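Local coordinates for Lmo2184 protein (Listeria monocytogenes serovar 1/2a, PDB 5JOQ) that probably binds heme as the lipid-anchored substrate-binding component of an iron-uptake ABC transporter of the bacterial solute-binding protein 8 family, at residues L55-S60 with V72-P78; V42-M48 with K63-Y69; D92-K98 with E114-F120; F120-M126 with T271-A276. All blocks are in the same frame, centred on the assembly; numbering follows the deposited sequence.

Contact 1: L55-S60 with V72-P78; sequences LVGIPS and VKETGSP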
# COMPACT_ATOMS: atom_id res chain seq x y z
N LEU A 55 27.70 9.70 -9.73
CA LEU A 55 26.44 10.43 -9.70
C LEU A 55 26.52 11.57 -8.69
O LEU A 55 27.17 11.44 -7.64
CB LEU A 55 25.28 9.51 -9.31
CG LEU A 55 24.99 8.35 -10.26
CD1 LEU A 55 23.89 7.48 -9.68
CD2 LEU A 55 24.54 8.88 -11.63
N VAL A 56 25.84 12.69 -8.99
CA VAL A 56 25.60 13.72 -7.99
C VAL A 56 24.20 13.61 -7.37
O VAL A 56 23.97 14.17 -6.29
CB VAL A 56 25.83 15.15 -8.54
CG1 VAL A 56 27.27 15.30 -9.04
CG2 VAL A 56 24.83 15.49 -9.65
N GLY A 57 23.31 12.87 -7.99
CA GLY A 57 22.00 12.68 -7.42
C GLY A 57 21.44 11.29 -7.61
O GLY A 57 21.63 10.69 -8.66
N ILE A 58 20.73 10.81 -6.61
CA ILE A 58 20.07 9.53 -6.65
C ILE A 58 18.63 9.70 -6.18
O ILE A 58 18.31 10.68 -5.54
CB ILE A 58 20.76 8.46 -5.80
CG1 ILE A 58 20.98 8.96 -4.36
CG2 ILE A 58 22.06 8.00 -6.44
CD1 ILE A 58 21.35 7.86 -3.41
N PRO A 59 17.75 8.69 -6.53
CA PRO A 59 16.38 8.87 -6.03
C PRO A 59 16.26 8.56 -4.55
O PRO A 59 17.12 7.88 -4.01
CB PRO A 59 15.59 7.82 -6.79
CG PRO A 59 16.52 6.69 -6.84
CD PRO A 59 17.79 7.34 -7.25
N SER A 60 15.19 9.03 -3.92
CA SER A 60 14.93 8.71 -2.53
C SER A 60 14.10 7.45 -2.63
O SER A 60 13.05 7.44 -3.24
CB SER A 60 14.12 9.80 -1.84
OG SER A 60 14.73 11.05 -1.95
N VAL A 72 25.59 9.77 -1.87
CA VAL A 72 25.12 10.68 -2.90
C VAL A 72 23.81 11.32 -2.45
O VAL A 72 22.97 10.67 -1.83
CB VAL A 72 24.95 9.92 -4.22
CG1 VAL A 72 24.30 10.79 -5.27
CG2 VAL A 72 26.31 9.42 -4.69
N LYS A 73 23.61 12.59 -2.81
CA LYS A 73 22.40 13.29 -2.37
C LYS A 73 21.16 12.64 -2.96
O LYS A 73 21.11 12.36 -4.15
CB LYS A 73 22.47 14.76 -2.79
CG LYS A 73 21.22 15.57 -2.41
CD LYS A 73 21.22 15.96 -0.93
CE LYS A 73 19.93 16.68 -0.53
NZ LYS A 73 19.94 17.11 0.90
N GLU A 74 20.13 12.44 -2.14
CA GLU A 74 18.85 11.94 -2.63
C GLU A 74 17.98 13.09 -3.15
O GLU A 74 17.98 14.19 -2.58
CB GLU A 74 18.11 11.20 -1.52
CG GLU A 74 18.87 10.02 -0.98
CD GLU A 74 18.10 9.29 0.09
OE1 GLU A 74 17.34 9.95 0.83
OE2 GLU A 74 18.24 8.06 0.19
N THR A 75 17.25 12.83 -4.23
CA THR A 75 16.55 13.87 -4.97
C THR A 75 15.04 13.66 -5.02
O THR A 75 14.37 14.23 -5.88
CB THR A 75 17.10 13.96 -6.40
OG1 THR A 75 16.86 12.72 -7.10
CG2 THR A 75 18.62 14.25 -6.38
N GLY A 76 14.49 12.85 -4.12
CA GLY A 76 13.04 12.73 -4.03
C GLY A 76 12.48 11.57 -4.82
O GLY A 76 13.20 10.73 -5.37
N SER A 77 11.15 11.52 -4.88
CA SER A 77 10.46 10.38 -5.46
C SER A 77 10.76 10.25 -6.94
O SER A 77 10.70 11.25 -7.67
CB SER A 77 8.95 10.50 -5.28
OG SER A 77 8.30 9.52 -6.06
N PRO A 78 11.05 9.05 -7.44
CA PRO A 78 11.16 8.85 -8.90
C PRO A 78 9.94 9.33 -9.66
O PRO A 78 10.07 9.75 -10.82
CB PRO A 78 11.31 7.33 -9.04
CG PRO A 78 11.92 6.91 -7.72
CD PRO A 78 11.24 7.79 -6.70
O HOH W 1 25.60 14.17 -4.23
O HOH W 2 17.54 6.50 -1.68

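Contact 2: V42-M48 with K63-Y69; sequences VAITEIM and KKLPKRY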
# COMPACT_ATOMS: atom_id res chain seq x y z
N VAL A 42 15.62 3.83 -9.40
CA VAL A 42 16.49 2.74 -8.96
C VAL A 42 17.10 2.03 -10.17
O VAL A 42 18.31 1.77 -10.22
CB VAL A 42 15.71 1.75 -8.08
CG1 VAL A 42 16.57 0.51 -7.81
CG2 VAL A 42 15.28 2.41 -6.76
N ALA A 43 16.26 1.68 -11.16
CA ALA A 43 16.76 0.99 -12.36
C ALA A 43 17.89 1.76 -13.04
O ALA A 43 18.89 1.16 -13.48
CB ALA A 43 15.62 0.75 -13.34
N ILE A 44 17.74 3.08 -13.20
CA ILE A 44 18.80 3.84 -13.87
C ILE A 44 20.06 3.86 -13.02
O ILE A 44 21.18 3.76 -13.53
CB ILE A 44 18.32 5.27 -14.21
CG1 ILE A 44 17.25 5.22 -15.32
CG2 ILE A 44 19.50 6.18 -14.63
CD1 ILE A 44 16.40 6.50 -15.36
N THR A 45 19.89 3.98 -11.69
CA THR A 45 21.04 4.02 -10.79
C THR A 45 21.86 2.74 -10.91
O THR A 45 23.10 2.78 -10.88
CB THR A 45 20.58 4.21 -9.33
OG1 THR A 45 19.85 5.43 -9.19
CG2 THR A 45 21.79 4.30 -8.42
N GLU A 46 21.19 1.60 -11.03
CA GLU A 46 21.88 0.32 -11.22
C GLU A 46 22.64 0.28 -12.55
O GLU A 46 23.76 -0.26 -12.63
CB GLU A 46 20.87 -0.83 -11.15
CG GLU A 46 20.22 -0.94 -9.74
CD GLU A 46 19.06 -1.94 -9.71
OE1 GLU A 46 18.47 -2.27 -10.78
OE2 GLU A 46 18.74 -2.41 -8.59
N ILE A 47 22.06 0.85 -13.60
CA ILE A 47 22.77 0.92 -14.88
C ILE A 47 24.01 1.80 -14.74
O ILE A 47 25.08 1.46 -15.25
CB ILE A 47 21.82 1.40 -15.99
CG1 ILE A 47 20.88 0.24 -16.39
CG2 ILE A 47 22.64 1.88 -17.22
CD1 ILE A 47 19.65 0.69 -17.19
N MET A 48 23.88 2.95 -14.07
CA MET A 48 25.03 3.83 -13.89
C MET A 48 26.17 3.12 -13.15
O MET A 48 27.36 3.32 -13.46
CB MET A 48 24.59 5.08 -13.12
CG MET A 48 23.58 5.96 -13.84
SD MET A 48 24.40 6.85 -15.18
CE MET A 48 23.70 6.01 -16.49
N LYS A 63 14.42 1.04 -1.47
CA LYS A 63 15.13 -0.08 -2.05
C LYS A 63 16.63 0.12 -1.93
O LYS A 63 17.13 1.25 -1.94
CB LYS A 63 14.75 -0.25 -3.53
CG LYS A 63 13.26 -0.53 -3.75
CD LYS A 63 12.95 -0.83 -5.20
CE LYS A 63 11.45 -1.02 -5.43
NZ LYS A 63 10.90 -2.29 -4.85
N LYS A 64 17.34 -0.99 -1.79
CA LYS A 64 18.80 -0.98 -1.73
C LYS A 64 19.38 -0.47 -3.05
O LYS A 64 18.94 -0.87 -4.14
CB LYS A 64 19.32 -2.38 -1.40
CG LYS A 64 20.80 -2.63 -1.65
CD LYS A 64 21.67 -1.80 -0.71
CE LYS A 64 23.15 -1.90 -1.13
NZ LYS A 64 24.01 -0.97 -0.33
N LEU A 65 20.34 0.45 -2.96
CA LEU A 65 21.03 0.99 -4.12
C LEU A 65 22.48 0.52 -4.14
O LEU A 65 23.02 0.11 -3.10
CB LEU A 65 20.98 2.53 -4.12
CG LEU A 65 19.59 3.15 -4.28
CD1 LEU A 65 19.70 4.64 -4.28
CD2 LEU A 65 18.97 2.68 -5.58
N PRO A 66 23.15 0.56 -5.29
CA PRO A 66 24.57 0.18 -5.30
C PRO A 66 25.35 0.95 -4.25
O PRO A 66 25.14 2.15 -4.03
CB PRO A 66 25.02 0.52 -6.73
CG PRO A 66 23.73 0.42 -7.56
CD PRO A 66 22.65 0.95 -6.61
N LYS A 67 26.28 0.24 -3.59
CA LYS A 67 27.01 0.80 -2.46
C LYS A 67 27.85 2.01 -2.83
O LYS A 67 28.08 2.88 -1.99
CB LYS A 67 27.91 -0.28 -1.84
CG LYS A 67 27.12 -1.41 -1.21
CD LYS A 67 28.01 -2.59 -0.83
CE LYS A 67 27.17 -3.77 -0.32
NZ LYS A 67 26.37 -3.39 0.87
N ARG A 68 28.32 2.10 -4.07
CA ARG A 68 29.18 3.23 -4.40
C ARG A 68 28.45 4.57 -4.23
O ARG A 68 29.11 5.60 -4.10
CB ARG A 68 29.74 3.11 -5.82
CG ARG A 68 28.70 3.17 -6.90
CD ARG A 68 29.37 3.22 -8.31
NE ARG A 68 30.18 4.44 -8.49
CZ ARG A 68 31.13 4.57 -9.41
NH1 ARG A 68 31.41 3.56 -10.24
NH2 ARG A 68 31.82 5.71 -9.51
N TYR A 69 27.12 4.59 -4.24
CA TYR A 69 26.38 5.84 -4.14
C TYR A 69 25.85 6.09 -2.72
O TYR A 69 24.93 6.90 -2.54
CB TYR A 69 25.24 5.86 -5.16
CG TYR A 69 25.68 5.55 -6.58
CD1 TYR A 69 26.68 6.30 -7.20
CD2 TYR A 69 25.08 4.53 -7.32
CE1 TYR A 69 27.09 6.04 -8.49
CE2 TYR A 69 25.48 4.25 -8.63
CZ TYR A 69 26.47 5.02 -9.22
OH TYR A 69 26.84 4.75 -10.50
O HOH W 3 20.21 -1.49 -6.40

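Contact 3: D92-K98 with E114-F120; sequences DMVLSTK and EADFLDF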
# COMPACT_ATOMS: atom_id res chain seq x y z
N ASP A 92 24.63 18.36 -15.15
CA ASP A 92 24.69 18.42 -16.61
C ASP A 92 23.57 17.60 -17.26
O ASP A 92 23.14 17.92 -18.38
CB ASP A 92 26.05 17.90 -17.08
CG ASP A 92 27.21 18.70 -16.50
OD1 ASP A 92 27.22 19.92 -16.71
OD2 ASP A 92 28.07 18.12 -15.81
N MET A 93 23.09 16.57 -16.59
CA MET A 93 22.04 15.72 -17.15
C MET A 93 21.22 15.11 -16.02
O MET A 93 21.77 14.66 -15.01
CB MET A 93 22.65 14.61 -18.02
CG MET A 93 21.61 13.67 -18.66
SD MET A 93 20.52 14.56 -19.81
CE MET A 93 21.71 15.33 -20.94
N VAL A 94 19.90 15.09 -16.19
CA VAL A 94 18.98 14.39 -15.29
C VAL A 94 18.36 13.25 -16.10
O VAL A 94 17.89 13.48 -17.22
CB VAL A 94 17.89 15.34 -14.75
CG1 VAL A 94 16.91 14.59 -13.83
CG2 VAL A 94 18.52 16.58 -14.03
N LEU A 95 18.39 12.03 -15.57
CA LEU A 95 17.91 10.84 -16.28
C LEU A 95 16.59 10.35 -15.69
O LEU A 95 16.51 10.07 -14.48
CB LEU A 95 18.94 9.72 -16.25
CG LEU A 95 20.33 10.01 -16.83
CD1 LEU A 95 21.19 8.79 -16.62
CD2 LEU A 95 20.27 10.34 -18.34
N SER A 96 15.58 10.21 -16.53
CA SER A 96 14.27 9.69 -16.11
C SER A 96 13.86 8.69 -17.19
O SER A 96 14.69 8.27 -18.02
CB SER A 96 13.27 10.83 -15.91
OG SER A 96 11.98 10.36 -15.52
N THR A 97 12.56 8.34 -17.24
CA THR A 97 12.09 7.36 -18.22
C THR A 97 11.00 7.95 -19.11
O THR A 97 10.28 8.89 -18.73
CB THR A 97 11.54 6.09 -17.55
OG1 THR A 97 10.36 6.43 -16.78
CG2 THR A 97 12.59 5.38 -16.65
N LYS A 98 10.86 7.34 -20.29
CA LYS A 98 9.81 7.72 -21.24
C LYS A 98 8.44 7.66 -20.59
O LYS A 98 7.58 8.51 -20.85
CB LYS A 98 9.84 6.77 -22.44
CG LYS A 98 9.52 7.40 -23.77
CD LYS A 98 10.74 8.21 -24.29
CE LYS A 98 10.32 9.28 -25.29
NZ LYS A 98 11.25 10.46 -25.29
N GLU A 114 18.53 20.10 -17.98
CA GLU A 114 18.63 19.20 -19.13
C GLU A 114 18.27 17.78 -18.71
O GLU A 114 18.78 17.27 -17.72
CB GLU A 114 20.07 19.24 -19.66
CG GLU A 114 20.32 18.34 -20.86
CD GLU A 114 19.88 18.98 -22.17
OE1 GLU A 114 19.52 20.19 -22.17
OE2 GLU A 114 19.91 18.27 -23.21
N ALA A 115 17.39 17.12 -19.47
CA ALA A 115 16.87 15.83 -19.03
C ALA A 115 16.71 14.90 -20.22
O ALA A 115 16.39 15.32 -21.33
CB ALA A 115 15.54 15.97 -18.29
N ASP A 116 16.95 13.61 -19.96
CA ASP A 116 16.84 12.55 -20.95
C ASP A 116 15.84 11.53 -20.43
O ASP A 116 16.01 11.01 -19.31
CB ASP A 116 18.22 11.91 -21.16
CG ASP A 116 18.30 11.05 -22.42
OD1 ASP A 116 17.26 10.83 -23.09
OD2 ASP A 116 19.41 10.57 -22.71
N PHE A 117 14.80 11.23 -21.21
CA PHE A 117 13.77 10.28 -20.81
C PHE A 117 14.04 8.98 -21.57
O PHE A 117 13.78 8.89 -22.77
CB PHE A 117 12.37 10.83 -21.07
CG PHE A 117 12.04 12.04 -20.22
CD1 PHE A 117 11.58 11.88 -18.93
CD2 PHE A 117 12.26 13.32 -20.71
CE1 PHE A 117 11.31 12.97 -18.12
CE2 PHE A 117 11.99 14.44 -19.92
CZ PHE A 117 11.51 14.25 -18.62
N LEU A 118 14.59 7.99 -20.86
CA LEU A 118 15.05 6.73 -21.44
C LEU A 118 13.87 5.78 -21.65
O LEU A 118 13.03 5.65 -20.78
CB LEU A 118 16.05 6.07 -20.50
CG LEU A 118 17.16 7.01 -20.00
CD1 LEU A 118 18.09 6.27 -19.01
CD2 LEU A 118 17.95 7.58 -21.17
N ASP A 119 13.81 5.13 -22.81
CA ASP A 119 12.68 4.25 -23.13
C ASP A 119 12.94 2.86 -22.54
O ASP A 119 13.74 2.08 -23.07
CB ASP A 119 12.48 4.17 -24.64
CG ASP A 119 11.22 3.40 -25.01
OD1 ASP A 119 10.65 2.74 -24.12
OD2 ASP A 119 10.78 3.46 -26.17
N PHE A 120 12.25 2.54 -21.44
CA PHE A 120 12.36 1.23 -20.79
C PHE A 120 11.09 0.37 -20.99
O PHE A 120 10.73 -0.47 -20.13
CB PHE A 120 12.68 1.41 -19.30
CG PHE A 120 14.14 1.83 -19.03
CD1 PHE A 120 15.02 2.13 -20.07
CD2 PHE A 120 14.61 1.93 -17.73
CE1 PHE A 120 16.38 2.48 -19.81
CE2 PHE A 120 15.94 2.30 -17.45
CZ PHE A 120 16.82 2.57 -18.47

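Contact 4: F120-M126 with T271-A276; sequences FTSIASM and TASLNA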
# COMPACT_ATOMS: atom_id res chain seq x y z
N PHE A 120 12.25 2.54 -21.44
CA PHE A 120 12.36 1.23 -20.79
C PHE A 120 11.09 0.37 -20.99
O PHE A 120 10.73 -0.47 -20.13
CB PHE A 120 12.68 1.41 -19.30
CG PHE A 120 14.14 1.83 -19.03
CD1 PHE A 120 15.02 2.13 -20.07
CD2 PHE A 120 14.61 1.93 -17.73
CE1 PHE A 120 16.38 2.48 -19.81
CE2 PHE A 120 15.94 2.30 -17.45
CZ PHE A 120 16.82 2.57 -18.47
N THR A 121 10.38 0.57 -22.11
CA THR A 121 9.16 -0.20 -22.33
C THR A 121 9.41 -1.59 -22.92
O THR A 121 8.47 -2.37 -23.02
CB THR A 121 8.19 0.56 -23.25
OG1 THR A 121 8.85 0.87 -24.51
CG2 THR A 121 7.75 1.89 -22.57
N SER A 122 10.65 -1.92 -23.32
CA SER A 122 11.03 -3.28 -23.69
C SER A 122 12.48 -3.51 -23.27
O SER A 122 13.22 -2.56 -23.00
CB SER A 122 10.86 -3.53 -25.21
OG SER A 122 11.75 -2.70 -25.96
N ILE A 123 12.90 -4.77 -23.25
CA ILE A 123 14.32 -5.02 -22.99
C ILE A 123 15.17 -4.44 -24.11
O ILE A 123 16.20 -3.82 -23.86
CB ILE A 123 14.58 -6.54 -22.80
CG1 ILE A 123 13.82 -7.05 -21.54
CG2 ILE A 123 16.11 -6.83 -22.71
CD1 ILE A 123 14.01 -8.57 -21.30
N ALA A 124 14.75 -4.64 -25.37
CA ALA A 124 15.53 -4.13 -26.50
C ALA A 124 15.68 -2.61 -26.44
O ALA A 124 16.76 -2.07 -26.74
CB ALA A 124 14.88 -4.55 -27.82
N SER A 125 14.60 -1.90 -26.09
CA SER A 125 14.71 -0.45 -25.97
C SER A 125 15.66 -0.08 -24.85
O SER A 125 16.48 0.82 -25.01
CB SER A 125 13.34 0.19 -25.77
OG SER A 125 12.61 0.19 -27.02
N MET A 126 15.56 -0.78 -23.70
CA MET A 126 16.52 -0.53 -22.62
C MET A 126 17.96 -0.74 -23.09
O MET A 126 18.86 0.04 -22.75
CB MET A 126 16.22 -1.44 -21.40
CG MET A 126 17.18 -1.19 -20.24
SD MET A 126 16.89 -2.28 -18.81
CE MET A 126 17.35 -3.89 -19.52
N THR A 271 8.25 -1.01 -15.79
CA THR A 271 9.19 -0.80 -16.89
C THR A 271 10.48 -1.56 -16.62
O THR A 271 10.70 -2.07 -15.51
CB THR A 271 9.47 0.69 -17.11
OG1 THR A 271 9.92 1.30 -15.89
CG2 THR A 271 8.21 1.40 -17.62
N ALA A 272 11.33 -1.63 -17.66
CA ALA A 272 12.46 -2.55 -17.68
C ALA A 272 13.54 -2.12 -16.69
O ALA A 272 13.68 -0.94 -16.38
CB ALA A 272 13.08 -2.60 -19.11
N SER A 273 14.35 -3.09 -16.30
CA SER A 273 15.51 -2.91 -15.45
C SER A 273 16.50 -4.06 -15.64
O SER A 273 16.26 -4.98 -16.39
CB SER A 273 15.12 -2.77 -13.98
OG SER A 273 14.75 -4.00 -13.45
N LEU A 274 17.61 -4.00 -14.92
CA LEU A 274 18.64 -5.03 -14.96
C LEU A 274 18.12 -6.34 -14.33
O LEU A 274 18.75 -7.35 -14.42
CB LEU A 274 19.96 -4.55 -14.38
CG LEU A 274 20.63 -3.45 -15.19
CD1 LEU A 274 21.99 -3.10 -14.60
CD2 LEU A 274 20.75 -3.84 -16.64
N ASN A 275 16.96 -6.27 -13.69
CA ASN A 275 16.27 -7.43 -13.13
C ASN A 275 15.72 -8.32 -14.24
O ASN A 275 15.30 -9.43 -14.00
CB ASN A 275 15.04 -7.01 -12.32
CG ASN A 275 15.39 -6.41 -11.00
OD1 ASN A 275 16.51 -6.50 -10.55
ND2 ASN A 275 14.41 -5.81 -10.36
N ALA A 276 15.74 -7.84 -15.48
CA ALA A 276 15.09 -8.55 -16.57
C ALA A 276 15.50 -9.99 -16.77
O ALA A 276 14.64 -10.81 -16.99
CB ALA A 276 15.20 -7.77 -17.86

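Contact 1: L55-S60 with V72-P78
Ile-58, Ser-60 and Val-72 each have more than 80 Å² covered in this short parallel strand pairing. Ile-58 shows how one residue can serve backbone and core together: its N donates to Lys-73 O at 2.9 Å, while its O accepts from both Thr-75 N (2.7 Å) and Thr-75 OG1 (2.9 Å). Its side chain meanwhile packs on Val-72, CG2 to CG1 at 3.8 Å. Val-72 also reaches back to Leu-55, whose CB lies 4.3 Å from Val-72 CG1. Further along, Ser-60 continues the pairing through two bonds to Gly-76: Ser-60 N to Gly-76 O at 3.0 Å, and Gly-76 N to Ser-60 OG at 2.8 Å, the hydroxyl standing in for a backbone acceptor. At the other end, a water bridges Val-56 O (2.6 Å) and Lys-73 N (2.9 Å). Strand 73-77 is the middle of a small mixed sheet, parallel to 57-58 and antiparallel to 80-81; Leu-55 and Pro-59 rest against helix 42-50, and Thr-75 reaches strand 37-39 and helix 83-88.

Contact 2: V42-M48 with K63-Y69
Packing between a helix and an irregular loop can proceed without one direct hydrogen bond, as segment 63-69 illustrates along residues 42-48 of helix 42-50. Lys-63 opens the contact with its CB 4.2 Å from Val-42 CG2, while the rest of its chain leads away. Lys-64 contributes its backbone: a water donates to Lys-64 O (2.7 Å) and to Glu-46 OE2 (2.8 Å), tying loop to helix. Leu-65 then turns its tip inward, CD2 lying 3.9 Å from Val-42 CG2. Next, Pro-66 fits against the following helical turn, with CD 3.9 Å from Thr-45 CG2 and CG 4.1 Å from Glu-46 CA. In the brief 3-10 turn at 67-68, Arg-68 forms a salt bridge with Asp-52; Tyr-69 then brings its ring to the helix, CD2 at 3.5 Å from Thr-45 CG2 and OH at 3.5 Å from Met-48 CB, its hydroxyl hydrogen-bonded to Leu-53. The contact thus joins the loop between strands 57-58 and 73-77 to helix 42-50, whose Ile-44 packs on strand 37-39 and whose Ile-47 and Met-48 meet helix 123-136.

Contact 3: D92-K98 with E114-F120
Five backbone hydrogen bonds join the two strands in regular parallel fashion: Val-94 N to Glu-114 O, Asp-116 N to Val-94 O, Ser-96 N to Asp-116 O and Leu-118 N to Ser-96 O, each 2.9 Å, with Lys-98 N to Leu-118 O at 2.8 Å continuing the pattern. Close CA-H...O approaches, such as Ala-115 CA to Val-94 O at 3.1 Å, fill the intervals. The pair forms the two strands of a beta-alpha-beta crossover of the Rossmann-like kind, connected by helix 101-110, within a parallel sheet where 93-97 lies between 37-39 and 115-118. On the face bearing Val-94, Ala-115, Ser-96 and Phe-117, the connecting helix packs: Phe-108 meets Val-94 and Ala-115, and Leu-104 meets Ser-96. Phe-117 CD1 lies 3.6 Å from Ser-96 CB, and the ring presents its edge to Thr-97 O, 3.3 Å from the same CD1. On the other face, Leu-95 CD2 lies 3.8 Å from Asp-116 CB, and Leu-95 also meets Ile-44 and Met-48 of helix 42-50. At the amino-terminal end Met-93 curls over its neighbour, CE 3.3 Å from Glu-114 CG and SD 3.8 Å from Asp-116 CB.

Contact 4: F120-M126 with T271-A276
Met-126 lays its thioether over segment 271-276, SD 3.8 Å from Ala-272 CB and CE 3.5 Å from Ser-273 O. Ala-272 is the focus of the contact: its CB also lies 4.0 Å from Phe-120 CB, and its N donates to Phe-120 O at 2.8 Å, the single hydrogen bond between the segments. Each segment leads into a helix, a useful example of two helix starts packed together. Ser-122 is the N-cap of helix 123-136, its OG accepting from Ser-125 N at 3.0 Å. Ser-273, ahead of the turn into helix 276-288, accepts at OG from Asn-275 N at 3.2 Å, a capping bond within the type I turn that runs from Ser-273 to Ala-276. Ile-123, on the first turn of its own helix, reaches this second helix start, CD1 3.7 Å from Ala-276 CB. Around them, Tyr-187 of helix 187-194 touches Ala-272 and Ala-276, Phe-120 meets Ile-44 and Ile-47 of helix 42-50, and Leu-274 packs on Leu-146 and Leu-150 of the long helix 140-161.

In the fold
Helix 42-50, one side of contact 2, also touches residues of the other three contacts. Contacts 1 and 2, with centres 10 Å apart, interleave along the chain and meet where Leu-55 CG lies 3.6 Å from Tyr-69 CE1. From the same helix, Ile-44 and Met-48 reach the sheet of contact 3, Met-48 CE lying 3.7 Å from Leu-95 CD1, while Ala-43 CB touches Ser-273 CB of contact 4 at 3.6 Å. Contacts 3 and 4 share Phe-120, where strand 115-118 gives way to helix 123-136. Contact 4, centred about 6 Å from the chain's centre, joins segments 145 residues apart, whereas contact 1 lies about 20 Å out.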